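Local coordinates for protein cytosolic phospholipase A2 delta (Homo sapiens, PDB 5IZ5) that hydrolyses glycerophospholipids at the sn-2 position in a calcium-dependent manner, with a preference for linoleic acid there, at residues G334-R337 with A338-S341; G387-R390 with Y391-H395; A433-L436 with E437-H441; F526-A529 with I530-N533; M775-E779 with E780-R784. The protein carries 3 engineered substitutions. All coordinates share one frame; numbering follows the deposited sequence.

Contact 1: G334-R337 with A338-S341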
loop_
_atom_site.group_PDB
_atom_site.type_symbol
_atom_site.label_atom_id
_atom_site.label_comp_id
_atom_site.label_asym_id
_atom_site.label_seq_id
_atom_site.Cartn_x
_atom_site.Cartn_y
_atom_site.Cartn_z
ATOM N N GLY B 334 13.685 12.245 -4.189
ATOM C CA GLY B 334 14.817 12.724 -4.977
ATOM C C GLY B 334 16.074 11.900 -4.795
ATOM O O GLY B 334 17.159 12.458 -4.618
ATOM N N GLY B 335 15.939 10.576 -4.844
ATOM C CA GLY B 335 17.090 9.668 -4.809
ATOM C C GLY B 335 18.168 10.017 -3.794
ATOM O O GLY B 335 17.862 10.421 -2.674
ATOM N N ALA B 336 19.429 9.866 -4.194
ATOM C CA ALA B 336 20.578 10.151 -3.324
ATOM C C ALA B 336 20.690 11.623 -2.937
ATOM O O ALA B 336 21.286 11.952 -1.910
ATOM C CB ALA B 336 21.873 9.696 -3.978
ATOM N N ARG B 337 20.148 12.499 -3.779
ATOM C CA ARG B 337 20.103 13.929 -3.494
ATOM C C ARG B 337 19.276 14.164 -2.238
ATOM O O ARG B 337 19.747 14.808 -1.300
ATOM C CB ARG B 337 19.507 14.696 -4.676
ATOM C CG ARG B 337 19.379 16.187 -4.439
ATOM C CD ARG B 337 18.920 16.937 -5.684
ATOM N NE ARG B 337 18.008 16.189 -6.565
ATOM C CZ ARG B 337 16.701 16.001 -6.402
ATOM N NH1 ARG B 337 16.069 16.482 -5.354
ATOM N NH2 ARG B 337 16.022 15.303 -7.309
ATOM N N ALA B 338 18.056 13.622 -2.224
ATOM C CA ALA B 338 17.175 13.699 -1.055
ATOM C C ALA B 338 17.834 13.051 0.161
ATOM O O ALA B 338 17.788 13.603 1.252
ATOM C CB ALA B 338 15.824 13.040 -1.336
ATOM N N MET B 339 18.444 11.884 -0.031
ATOM C CA MET B 339 19.084 11.167 1.070
ATOM C C MET B 339 20.170 12.029 1.723
ATOM O O MET B 339 20.200 12.184 2.946
ATOM C CB MET B 339 19.698 9.852 0.582
ATOM C CG MET B 339 20.389 9.050 1.674
ATOM S SD MET B 339 21.315 7.626 1.091
ATOM C CE MET B 339 22.692 8.414 0.236
ATOM N N THR B 340 21.057 12.577 0.897
ATOM C CA THR B 340 22.187 13.385 1.370
ATOM C C THR B 340 21.712 14.646 2.085
ATOM O O THR B 340 22.111 14.920 3.216
ATOM C CB THR B 340 23.113 13.770 0.200
ATOM O OG1 THR B 340 23.658 12.579 -0.374
ATOM C CG2 THR B 340 24.264 14.679 0.655
ATOM N N SER B 341 20.841 15.394 1.423
ATOM C CA SER B 341 20.362 16.654 1.954
ATOM C C SER B 341 19.615 16.480 3.281
ATOM O O SER B 341 19.758 17.306 4.187
ATOM C CB SER B 341 19.462 17.332 0.929
ATOM O OG SER B 341 19.002 18.583 1.411
#

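Contact 2: G387-R390 with Y391-H395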
loop_
_atom_site.group_PDB
_atom_site.type_symbol
_atom_site.label_atom_id
_atom_site.label_comp_id
_atom_site.label_asym_id
_atom_site.label_seq_id
_atom_site.Cartn_x
_atom_site.Cartn_y
_atom_site.Cartn_z
ATOM N N GLY B 387 28.706 10.313 12.369
ATOM C CA GLY B 387 29.044 8.913 12.097
ATOM C C GLY B 387 28.287 8.343 10.903
ATOM O O GLY B 387 28.900 7.923 9.926
ATOM N N PRO B 388 26.946 8.312 10.982
ATOM C CA PRO B 388 26.107 7.925 9.844
ATOM C C PRO B 388 26.358 8.751 8.579
ATOM O O PRO B 388 26.273 8.211 7.474
ATOM C CB PRO B 388 24.687 8.157 10.360
ATOM C CG PRO B 388 24.786 7.959 11.827
ATOM C CD PRO B 388 26.168 8.391 12.234
ATOM N N ILE B 389 26.667 10.038 8.746
ATOM C CA ILE B 389 27.001 10.909 7.614
ATOM C C ILE B 389 28.210 10.359 6.876
ATOM O O ILE B 389 28.198 10.236 5.655
ATOM C CB ILE B 389 27.371 12.344 8.051
ATOM C CG1 ILE B 389 26.232 13.032 8.808
ATOM C CG2 ILE B 389 27.778 13.183 6.847
ATOM C CD1 ILE B 389 24.970 13.230 8.023
ATOM N N ARG B 390 29.256 10.044 7.634
ATOM C CA ARG B 390 30.506 9.531 7.075
ATOM C C ARG B 390 30.257 8.224 6.324
ATOM O O ARG B 390 30.710 8.041 5.195
ATOM C CB ARG B 390 31.524 9.303 8.194
ATOM C CG ARG B 390 32.921 8.962 7.711
ATOM C CD ARG B 390 33.753 8.314 8.804
ATOM N NE ARG B 390 35.057 7.886 8.294
ATOM C CZ ARG B 390 35.909 7.088 8.939
ATOM N NH1 ARG B 390 35.616 6.604 10.143
ATOM N NH2 ARG B 390 37.068 6.769 8.372
ATOM N N TYR B 391 29.531 7.325 6.976
ATOM C CA TYR B 391 29.141 6.046 6.394
ATOM C C TYR B 391 28.483 6.258 5.022
ATOM O O TYR B 391 28.894 5.660 4.030
ATOM C CB TYR B 391 28.190 5.339 7.365
ATOM C CG TYR B 391 27.684 3.989 6.931
ATOM C CD1 TYR B 391 28.322 2.822 7.339
ATOM C CD2 TYR B 391 26.532 3.875 6.154
ATOM C CE1 TYR B 391 27.843 1.580 6.962
ATOM C CE2 TYR B 391 26.045 2.641 5.774
ATOM C CZ TYR B 391 26.702 1.497 6.178
ATOM O OH TYR B 391 26.218 0.274 5.803
ATOM N N ALA B 392 27.483 7.132 4.977
ATOM C CA ALA B 392 26.756 7.423 3.742
ATOM C C ALA B 392 27.662 8.038 2.683
ATOM O O ALA B 392 27.586 7.674 1.510
ATOM C CB ALA B 392 25.578 8.346 4.020
ATOM N N ARG B 393 28.517 8.965 3.106
ATOM C CA ARG B 393 29.453 9.633 2.199
ATOM C C ARG B 393 30.383 8.630 1.528
ATOM O O ARG B 393 30.601 8.680 0.315
ATOM C CB ARG B 393 30.290 10.672 2.956
ATOM C CG ARG B 393 31.161 11.547 2.061
ATOM C CD ARG B 393 32.353 12.139 2.801
ATOM N NE ARG B 393 32.005 12.643 4.129
ATOM C CZ ARG B 393 32.602 12.292 5.270
ATOM N NH1 ARG B 393 33.623 11.438 5.289
ATOM N NH2 ARG B 393 32.178 12.817 6.413
ATOM N N GLU B 394 30.933 7.721 2.324
ATOM C CA GLU B 394 31.898 6.749 1.818
ATOM C C GLU B 394 31.264 5.776 0.824
ATOM O O GLU B 394 31.846 5.482 -0.226
ATOM C CB GLU B 394 32.559 6.006 2.978
ATOM C CG GLU B 394 33.528 6.893 3.751
ATOM C CD GLU B 394 34.107 6.237 4.992
ATOM O OE1 GLU B 394 33.722 5.094 5.315
ATOM O OE2 GLU B 394 34.954 6.877 5.648
ATOM N N HIS B 395 30.061 5.301 1.138
ATOM C CA HIS B 395 29.346 4.402 0.232
ATOM C C HIS B 395 28.881 5.110 -1.027
ATOM O O HIS B 395 28.861 4.518 -2.101
ATOM C CB HIS B 395 28.174 3.731 0.952
ATOM C CG HIS B 395 28.607 2.626 1.862
ATOM N ND1 HIS B 395 29.024 1.405 1.386
ATOM C CD2 HIS B 395 28.731 2.568 3.207
ATOM C CE1 HIS B 395 29.368 0.631 2.398
ATOM N NE2 HIS B 395 29.200 1.316 3.516
#

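Contact 3: A433-L436 with E437-H441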
loop_
_atom_site.group_PDB
_atom_site.type_symbol
_atom_site.label_atom_id
_atom_site.label_comp_id
_atom_site.label_asym_id
_atom_site.label_seq_id
_atom_site.Cartn_x
_atom_site.Cartn_y
_atom_site.Cartn_z
ATOM N N ALA B 433 16.103 -4.021 -4.972
ATOM C CA ALA B 433 16.364 -4.187 -3.544
ATOM C C ALA B 433 17.791 -4.619 -3.279
ATOM O O ALA B 433 18.464 -4.040 -2.425
ATOM C CB ALA B 433 15.396 -5.187 -2.939
ATOM N N LEU B 434 18.267 -5.608 -4.031
ATOM C CA LEU B 434 19.597 -6.170 -3.797
ATOM C C LEU B 434 20.698 -5.216 -4.246
ATOM O O LEU B 434 21.727 -5.076 -3.590
ATOM C CB LEU B 434 19.747 -7.522 -4.499
ATOM C CG LEU B 434 18.734 -8.610 -4.119
ATOM C CD1 LEU B 434 18.927 -9.839 -4.992
ATOM C CD2 LEU B 434 18.848 -8.977 -2.651
ATOM N N VAL B 435 20.471 -4.564 -5.377
ATOM C CA VAL B 435 21.410 -3.603 -5.917
ATOM C C VAL B 435 21.515 -2.359 -5.033
ATOM O O VAL B 435 22.616 -1.909 -4.714
ATOM C CB VAL B 435 20.979 -3.211 -7.341
ATOM C CG1 VAL B 435 21.662 -1.930 -7.802
ATOM C CG2 VAL B 435 21.252 -4.365 -8.295
ATOM N N LEU B 436 20.366 -1.820 -4.647
ATOM C CA LEU B 436 20.319 -0.679 -3.747
ATOM C C LEU B 436 21.031 -1.011 -2.437
ATOM O O LEU B 436 21.835 -0.219 -1.952
ATOM C CB LEU B 436 18.873 -0.273 -3.468
ATOM C CG LEU B 436 18.658 0.855 -2.467
ATOM C CD1 LEU B 436 19.334 2.138 -2.935
ATOM C CD2 LEU B 436 17.171 1.079 -2.240
ATOM N N GLU B 437 20.755 -2.197 -1.896
ATOM C CA GLU B 437 21.412 -2.654 -0.676
ATOM C C GLU B 437 22.927 -2.654 -0.834
ATOM O O GLU B 437 23.646 -2.201 0.053
ATOM C CB GLU B 437 20.934 -4.056 -0.290
ATOM C CG GLU B 437 21.452 -4.537 1.056
ATOM C CD GLU B 437 20.938 -5.913 1.429
ATOM O OE1 GLU B 437 21.053 -6.846 0.607
ATOM O OE2 GLU B 437 20.409 -6.066 2.548
ATOM N N SER B 438 23.399 -3.182 -1.960
ATOM C CA SER B 438 24.829 -3.204 -2.283
ATOM C C SER B 438 25.443 -1.791 -2.368
ATOM O O SER B 438 26.576 -1.570 -1.929
ATOM C CB SER B 438 25.064 -3.971 -3.604
ATOM O OG SER B 438 25.086 -5.372 -3.394
ATOM N N MET B 439 24.699 -0.839 -2.924
ATOM C CA MET B 439 25.208 0.521 -3.094
ATOM C C MET B 439 25.268 1.279 -1.769
ATOM O O MET B 439 26.236 1.998 -1.504
ATOM C CB MET B 439 24.356 1.291 -4.106
ATOM C CG MET B 439 24.444 0.725 -5.512
ATOM S SD MET B 439 23.355 1.572 -6.673
ATOM C CE MET B 439 24.560 2.418 -7.662
ATOM N N LEU B 440 24.239 1.105 -0.945
ATOM C CA LEU B 440 24.149 1.787 0.346
ATOM C C LEU B 440 25.063 1.166 1.406
ATOM O O LEU B 440 25.604 1.885 2.248
ATOM C CB LEU B 440 22.695 1.789 0.844
ATOM C CG LEU B 440 21.786 2.980 0.502
ATOM C CD1 LEU B 440 22.105 3.624 -0.838
ATOM C CD2 LEU B 440 20.319 2.559 0.566
ATOM N N HIS B 441 25.212 -0.159 1.379
ATOM C CA HIS B 441 25.991 -0.867 2.409
ATOM C C HIS B 441 27.104 -1.812 1.980
ATOM O O HIS B 441 27.899 -2.217 2.823
ATOM C CB HIS B 441 25.047 -1.661 3.314
ATOM C CG HIS B 441 23.800 -0.925 3.695
ATOM N ND1 HIS B 441 23.745 -0.055 4.762
ATOM C CD2 HIS B 441 22.556 -0.939 3.159
ATOM C CE1 HIS B 441 22.524 0.435 4.865
ATOM N NE2 HIS B 441 21.781 -0.086 3.906
HETATM O O HOH W 1 22.602 -7.031 -1.704
#

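Contact 4: F526-A529 with I530-N533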
loop_
_atom_site.group_PDB
_atom_site.type_symbol
_atom_site.label_atom_id
_atom_site.label_comp_id
_atom_site.label_asym_id
_atom_site.label_seq_id
_atom_site.Cartn_x
_atom_site.Cartn_y
_atom_site.Cartn_z
ATOM N N PHE B 526 14.163 -4.494 0.911
ATOM C CA PHE B 526 12.996 -4.834 0.097
ATOM C C PHE B 526 11.888 -3.811 0.244
ATOM O O PHE B 526 11.152 -3.568 -0.705
ATOM C CB PHE B 526 12.492 -6.256 0.389
ATOM C CG PHE B 526 13.438 -7.312 -0.078
ATOM C CD1 PHE B 526 13.406 -7.767 -1.392
ATOM C CD2 PHE B 526 14.408 -7.815 0.778
ATOM C CE1 PHE B 526 14.312 -8.719 -1.834
ATOM C CE2 PHE B 526 15.311 -8.768 0.347
ATOM C CZ PHE B 526 15.266 -9.217 -0.960
ATOM N N LEU B 527 11.760 -3.214 1.422
ATOM C CA LEU B 527 10.823 -2.120 1.597
ATOM C C LEU B 527 11.379 -0.834 0.981
ATOM O O LEU B 527 10.646 -0.095 0.338
ATOM C CB LEU B 527 10.486 -1.908 3.071
ATOM C CG LEU B 527 9.768 -3.065 3.769
ATOM C CD1 LEU B 527 9.332 -2.624 5.153
ATOM C CD2 LEU B 527 8.562 -3.562 2.983
ATOM N N GLU B 528 12.666 -0.578 1.176
ATOM C CA GLU B 528 13.311 0.563 0.537
ATOM C C GLU B 528 13.126 0.529 -0.978
ATOM O O GLU B 528 12.920 1.570 -1.604
ATOM C CB GLU B 528 14.797 0.611 0.886
ATOM C CG GLU B 528 15.046 1.058 2.312
ATOM C CD GLU B 528 16.493 0.902 2.722
ATOM O OE1 GLU B 528 16.959 -0.248 2.860
ATOM O OE2 GLU B 528 17.170 1.933 2.899
ATOM N N ALA B 529 13.176 -0.670 -1.556
ATOM C CA ALA B 529 12.984 -0.842 -2.994
ATOM C C ALA B 529 11.586 -0.430 -3.449
ATOM O O ALA B 529 11.464 0.194 -4.495
ATOM C CB ALA B 529 13.261 -2.275 -3.400
ATOM N N ILE B 530 10.554 -0.793 -2.674
ATOM C CA ILE B 530 9.153 -0.399 -2.917
ATOM C C ILE B 530 9.020 1.106 -2.805
ATOM O O ILE B 530 8.437 1.755 -3.671
ATOM C CB ILE B 530 8.173 -0.965 -1.849
ATOM C CG1 ILE B 530 8.275 -2.485 -1.689
ATOM C CG2 ILE B 530 6.728 -0.516 -2.100
ATOM C CD1 ILE B 530 8.012 -3.294 -2.924
ATOM N N TRP B 531 9.536 1.652 -1.710
ATOM C CA TRP B 531 9.425 3.084 -1.432
ATOM C C TRP B 531 10.091 3.938 -2.509
ATOM O O TRP B 531 9.631 5.040 -2.797
ATOM C CB TRP B 531 10.026 3.409 -0.059
ATOM C CG TRP B 531 9.314 2.724 1.078
ATOM C CD1 TRP B 531 7.987 2.402 1.144
ATOM C CD2 TRP B 531 9.887 2.307 2.316
ATOM N NE1 TRP B 531 7.699 1.804 2.338
ATOM C CE2 TRP B 531 8.849 1.732 3.080
ATOM C CE3 TRP B 531 11.182 2.352 2.852
ATOM C CZ2 TRP B 531 9.062 1.213 4.354
ATOM C CZ3 TRP B 531 11.394 1.827 4.115
ATOM C CH2 TRP B 531 10.339 1.271 4.853
ATOM N N SER B 532 11.178 3.430 -3.076
ATOM C CA SER B 532 11.933 4.138 -4.095
ATOM C C SER B 532 11.888 3.429 -5.454
ATOM O O SER B 532 12.848 3.537 -6.230
ATOM C CB SER B 532 13.385 4.325 -3.631
ATOM O OG SER B 532 14.062 3.088 -3.482
ATOM N N ASN B 533 10.796 2.707 -5.745
ATOM C CA ASN B 533 10.718 1.945 -7.013
ATOM C C ASN B 533 10.517 2.760 -8.300
ATOM O O ASN B 533 10.378 2.194 -9.383
ATOM C CB ASN B 533 9.758 0.731 -6.947
ATOM C CG ASN B 533 8.282 1.098 -6.907
ATOM O OD1 ASN B 533 7.880 2.235 -7.138
ATOM N ND2 ASN B 533 7.452 0.094 -6.609
#

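Contact 5: M775-E779 with E780-R784. With SO4 (sulfate ion), chain M.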
loop_
_atom_site.group_PDB
_atom_site.type_symbol
_atom_site.label_atom_id
_atom_site.label_comp_id
_atom_site.label_asym_id
_atom_site.label_seq_id
_atom_site.Cartn_x
_atom_site.Cartn_y
_atom_site.Cartn_z
ATOM N N MET B 775 24.209 7.839 -8.541
ATOM C CA MET B 775 24.452 7.125 -7.297
ATOM C C MET B 775 25.933 7.159 -6.907
ATOM O O MET B 775 26.362 6.413 -6.027
ATOM C CB MET B 775 23.960 5.673 -7.438
ATOM C CG MET B 775 22.443 5.499 -7.365
ATOM S SD MET B 775 21.698 5.895 -5.760
ATOM C CE MET B 775 22.872 5.183 -4.613
ATOM N N THR B 776 26.710 8.022 -7.558
ATOM C CA THR B 776 28.124 8.197 -7.239
ATOM C C THR B 776 28.419 9.676 -7.020
ATOM O O THR B 776 28.387 10.468 -7.957
ATOM C CB THR B 776 29.032 7.655 -8.354
ATOM O OG1 THR B 776 28.584 6.350 -8.737
ATOM C CG2 THR B 776 30.484 7.581 -7.877
ATOM N N TYR B 777 28.672 10.036 -5.765
ATOM C CA TYR B 777 28.986 11.407 -5.382
ATOM C C TYR B 777 30.446 11.463 -4.972
ATOM O O TYR B 777 30.870 10.704 -4.104
ATOM C CB TYR B 777 28.135 11.838 -4.182
ATOM C CG TYR B 777 26.693 12.227 -4.462
ATOM C CD1 TYR B 777 25.982 12.984 -3.538
ATOM C CD2 TYR B 777 26.043 11.855 -5.634
ATOM C CE1 TYR B 777 24.667 13.348 -3.767
ATOM C CE2 TYR B 777 24.726 12.220 -5.870
ATOM C CZ TYR B 777 24.042 12.963 -4.929
ATOM O OH TYR B 777 22.735 13.326 -5.162
ATOM N N LYS B 778 31.217 12.352 -5.594
ATOM C CA LYS B 778 32.547 12.686 -5.084
ATOM C C LYS B 778 32.358 13.279 -3.696
ATOM O O LYS B 778 31.417 14.043 -3.478
ATOM C CB LYS B 778 33.240 13.694 -5.994
ATOM C CG LYS B 778 33.639 13.127 -7.347
ATOM C CD LYS B 778 33.687 14.196 -8.431
ATOM C CE LYS B 778 34.728 15.265 -8.138
ATOM N NZ LYS B 778 34.951 16.138 -9.321
ATOM N N GLU B 779 33.223 12.913 -2.755
ATOM C CA GLU B 779 33.082 13.380 -1.370
ATOM C C GLU B 779 32.973 14.899 -1.318
ATOM O O GLU B 779 32.231 15.452 -0.509
ATOM C CB GLU B 779 34.240 12.882 -0.500
ATOM C CG GLU B 779 34.294 11.361 -0.390
ATOM C CD GLU B 779 34.889 10.851 0.915
ATOM O OE1 GLU B 779 34.942 9.616 1.091
ATOM O OE2 GLU B 779 35.296 11.667 1.770
ATOM N N GLU B 780 33.700 15.554 -2.217
ATOM C CA GLU B 780 33.596 16.990 -2.446
ATOM C C GLU B 780 32.142 17.432 -2.650
ATOM O O GLU B 780 31.663 18.334 -1.965
ATOM C CB GLU B 780 34.428 17.357 -3.681
ATOM C CG GLU B 780 35.035 18.748 -3.679
ATOM C CD GLU B 780 35.846 19.032 -4.941
ATOM O OE1 GLU B 780 36.442 20.130 -5.030
ATOM O OE2 GLU B 780 35.888 18.162 -5.843
ATOM N N ASP B 781 31.449 16.789 -3.593
ATOM C CA ASP B 781 30.055 17.122 -3.924
ATOM C C ASP B 781 29.062 16.729 -2.831
ATOM O O ASP B 781 28.044 17.393 -2.643
ATOM C CB ASP B 781 29.635 16.455 -5.240
ATOM C CG ASP B 781 30.346 17.035 -6.452
ATOM O OD1 ASP B 781 30.728 18.224 -6.420
ATOM O OD2 ASP B 781 30.511 16.299 -7.448
ATOM N N PHE B 782 29.344 15.631 -2.135
ATOM C CA PHE B 782 28.523 15.199 -1.006
ATOM C C PHE B 782 28.531 16.263 0.084
ATOM O O PHE B 782 27.473 16.684 0.554
ATOM C CB PHE B 782 29.055 13.881 -0.439
ATOM C CG PHE B 782 28.278 13.365 0.742
ATOM C CD1 PHE B 782 27.292 12.400 0.576
ATOM C CD2 PHE B 782 28.536 13.835 2.023
ATOM C CE1 PHE B 782 26.574 11.916 1.660
ATOM C CE2 PHE B 782 27.823 13.354 3.112
ATOM C CZ PHE B 782 26.841 12.392 2.930
ATOM N N GLU B 783 29.736 16.686 0.472
ATOM C CA GLU B 783 29.918 17.647 1.567
ATOM C C GLU B 783 29.233 18.982 1.304
ATOM O O GLU B 783 28.583 19.525 2.190
ATOM C CB GLU B 783 31.407 17.869 1.868
ATOM C CG GLU B 783 32.060 16.720 2.625
ATOM C CD GLU B 783 31.538 16.565 4.047
ATOM O OE1 GLU B 783 31.479 17.572 4.779
ATOM O OE2 GLU B 783 31.181 15.437 4.442
ATOM N N ARG B 784 29.357 19.494 0.084
ATOM C CA ARG B 784 28.691 20.742 -0.296
ATOM C C ARG B 784 27.181 20.689 -0.096
ATOM O O ARG B 784 26.596 21.603 0.485
ATOM C CB ARG B 784 28.979 21.085 -1.755
ATOM C CG ARG B 784 30.343 21.714 -1.986
ATOM C CD ARG B 784 30.534 22.036 -3.461
ATOM N NE ARG B 784 31.806 21.579 -4.021
ATOM C CZ ARG B 784 32.713 22.334 -4.638
ATOM N NH1 ARG B 784 32.554 23.648 -4.775
ATOM N NH2 ARG B 784 33.804 21.749 -5.119
HETATM S S SO4 M . 31.235 4.690 -10.700
HETATM O O1 SO4 M . 32.286 5.603 -10.192
HETATM O O2 SO4 M . 30.029 4.789 -9.847
HETATM O O3 SO4 M . 30.895 5.056 -12.091
HETATM O O4 SO4 M . 31.730 3.298 -10.687
#

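Contact 1: G334-R337 with A338-S341
The carbonyl oxygen Ala336 O is gripped twice by one residue, Thr340, a turn further along the helix. Thr340 N donates to Ala336 O at 2.9 Å, and the hydroxyl Thr340 OG1 donates to the same Ala336 O, also at 2.9 Å, the two donors arriving from opposite faces of the carbonyl plane. The rotation about CA-CB explains the second bond: OG1 lies anti to the carbonyl carbon (chi1 -62°), beside its own backbone N, and so turns back toward the preceding turn. An alanine here removes the hydroxyl and would probably leave Ala336 O held by the backbone amide alone, one face of the carbonyl losing its partner. Just before this turn, Ala338 N reaches Gly334 O at 2.8 Å with a nearly straight N-H (174°), although the donor stands well above the carbonyl plane. Gly334 O also lies 4.0 Å above the centre of the Arg337 guanidinium, covering one of its faces. The tip of Arg337 is held outside the segments by a salt bridge to Glu567 and a bond from NE to Tyr770 O. Gly334 and Gly335 bind substrate, and Gly335 is close to the nucleophile Ser365. This glycine-rich turn leads from strand 327-331 into helix 335-351 of a beta-alpha-beta unit and probably forms the oxyanion hole, as in patatin-like lipases.

Contact 2: G387-R390 with Y391-H395
Arg390 meets two residues of the next turn, Arg393 and Glu394, along the length of its side chain. Its CB lies 4.0 Å from Arg393 NH2, and one carbon further out CG approaches Arg393 NH1 at 3.5 Å. The first torsion places CG anti to the backbone N (chi1 -172°), and the chain then runs extended, carrying CD to 3.7 Å from Glu394 OE2. At NE the contact becomes ionic: Arg390 NE and Glu394 OE2, 2.8 Å apart, form a salt bridge, but the N-H points poorly at the oxygen (117°), leaving the hydrogen bond weak. Beyond it, Arg390 NH2 stands 3.4 Å from the same OE2. The guanidinium and carboxylate planes are steeply inclined, at 76°, and so do not share the flat two-pronged pairing open to these groups. Arg393 bends at chi3 and folds one guanidinium face over Arg390 CA, 3.6 Å from the plane, while its NE forms a salt bridge with Glu783 of helix 779-794. On another side of the helix, His395 CD2 sits over the Tyr391 ring, whose hydroxyl bonds to His441. Helix 386-397 is thus wedged among its neighbours: Ile389 packs on Tyr343 of helix 335-351 and on Phe782 of helix 779-794, Pro388 touches His373 and Leu374 of helix 367-375, and the exposed Arg390 lies on the outer surface.

Contact 3: A433-L436 with E437-H441
Helix 428-441 of the catalytic domain ends here in its last two turns, buried, with Leu436 close to the substrate-binding Gly335. Leu436 and Leu440 carry the apolar contact, one turn apart. Leu436 sets its CG anti to the backbone N (chi1 176°), and this swings the branch forward along the helix, so that CD1 reaches Leu440 CD2 at 3.7 Å and Leu440 CD1 at 3.8 Å. Leu440 meets it with both methyls, its torsions lying away from the usual staggered values. An alanine in its place would probably leave Leu436 CD1 without this methyl cover and open a gap beside Trp369, which both leucines touch. Alongside, Val435 and Met439 run in the same direction, with Val435 CG1 4.1 Å from Met439 SD. Another flank carries polar groups. A water donates to Leu434 O at 2.9 Å and to Glu437 OE1 at 2.8 Å, linking a buried carboxylate to a carbonyl that also takes Ser438 N at 3.0 Å. The other carboxylate oxygen, Glu437 OE2, forms a salt bridge with Arg523 and accepts from Met445 N, while Ser438 OG pairs with Tyr412 OH. Around the helix, Ala433 lies on Phe526 and Ala529 of helix 524-531, Leu434 and Val435 rest on helix 406-422, and the two leucines face helix 367-375.

Contact 4: F526-A529 with I530-N533
Leu527 and Trp531, one helical turn apart, meet with the leucine over the face of the indole. Leu527 CB sits 3.8 Å from the centroid of the six-membered ring and only 17° off its normal, a CH-pi contact, and Leu527 CD1 adds a second touch at 3.9 Å from Trp531 CZ2. The indole takes up this position because its CG lies anti to the carbonyl carbon (chi1 -62°), turning the ring back over the preceding turn. Leu527 O comes over the same face, 3.1 Å above the ring plane and toward its rim, while accepting Trp531 N in a straight backbone bond of 2.9 Å. Glu528 approaches differently: its CG is 4.1 Å from Trp531 CE3, and the carboxylate and ring planes stand 64° apart, with no stacking between them.

The helix ends on a doubly held carbonyl: Ser532 OG donates to Glu528 O at 2.7 Å, and Ser532 N donates to Glu528 O at 2.9 Å, from opposite faces of its plane. The same hydroxyl bonds to Trp369 and Trp432, fixing it near the nucleophile Ser365. Asn533 OD1 accepts from the backbone N of Asp651, the probable proton acceptor, and ND2 reaches Leu649 O, so this side chain probably helps to position Asp651. Helix 524-531 accordingly lies between helix 428-441, on which Phe526 and Ala529 pack, helix 367-375, touched by Glu528 and Trp531, and the strands 463-471 and 482-487, whose Tyr466 and Phe487 stack on and meet edge-to-face the Trp531 ring.

Contact 5: M775-E779 with E780-R784
Tyr777 packs against Phe782 across the start of the helix, its CD1 4.2 Å from Phe782 CA and 4.4 Å from Phe782 CD1. Phe782 turns its CG anti to the backbone N (chi1 179°), and the ring leads off toward helix 386-397, where it touches Ile389 and Arg393. Tyr777 is also met edge-to-face by Tyr770. The backbone turns on Lys778 O, which accepts Phe782 N at 2.9 Å in a well-aligned bond and Asp781 N at 2.7 Å in a weak, strongly bent one (116°). A further helical bond joins Glu783 N to Glu779 O at 3.0 Å. Outside the turn, the Lys778 chain lies alongside Glu780, pointing the same way. Its NZ stops 4.1 Å from Glu780 OE2, beyond a salt bridge, though the opposite charges probably still attract, while CD passes 3.9 Å from Asp781 OD2. Glu780 OE1 forms a salt bridge with Arg784, one turn on, and Glu783 OE1 forms one with Arg787. Upstream, Thr776 OG1 lies very close to a sulfate, too close for the geometry to be trusted in detail; Ser399 and Ser581 also hold this ion, which probably came from the crystallisation liquor. Three consecutive acidic residues, Glu779 to Asp781, occupy the first turn, where they would probably suit the helix dipole. Acidic residues are common at helix N-termini, and here Lys778 holds the N-cap position of helix 779-794 and contributes its carbonyl.

Overall arrangement
All five contacts lie within the catalytic region, yet their chemistry follows depth. Contacts 1, 3 and 4 are buried beside the active site and rely on doubled carbonyl grips, apolar packing or an aromatic face; contacts 2 and 5, partly exposed, add charged side chains, contact 5 beside a buried aromatic pair. Contact 2 is tied to contact 5 by the salt bridge from Arg393 to Glu783, and to contact 3 by Tyr391 and His441. Thr340 of contact 1 packs on Tyr777 and Phe782 of contact 5, while Ala433 brings contacts 3 and 4 together. Contacts 1 and 4 do not touch, though both approach the nucleophile, one from the substrate-binding glycines and the other from Ser532.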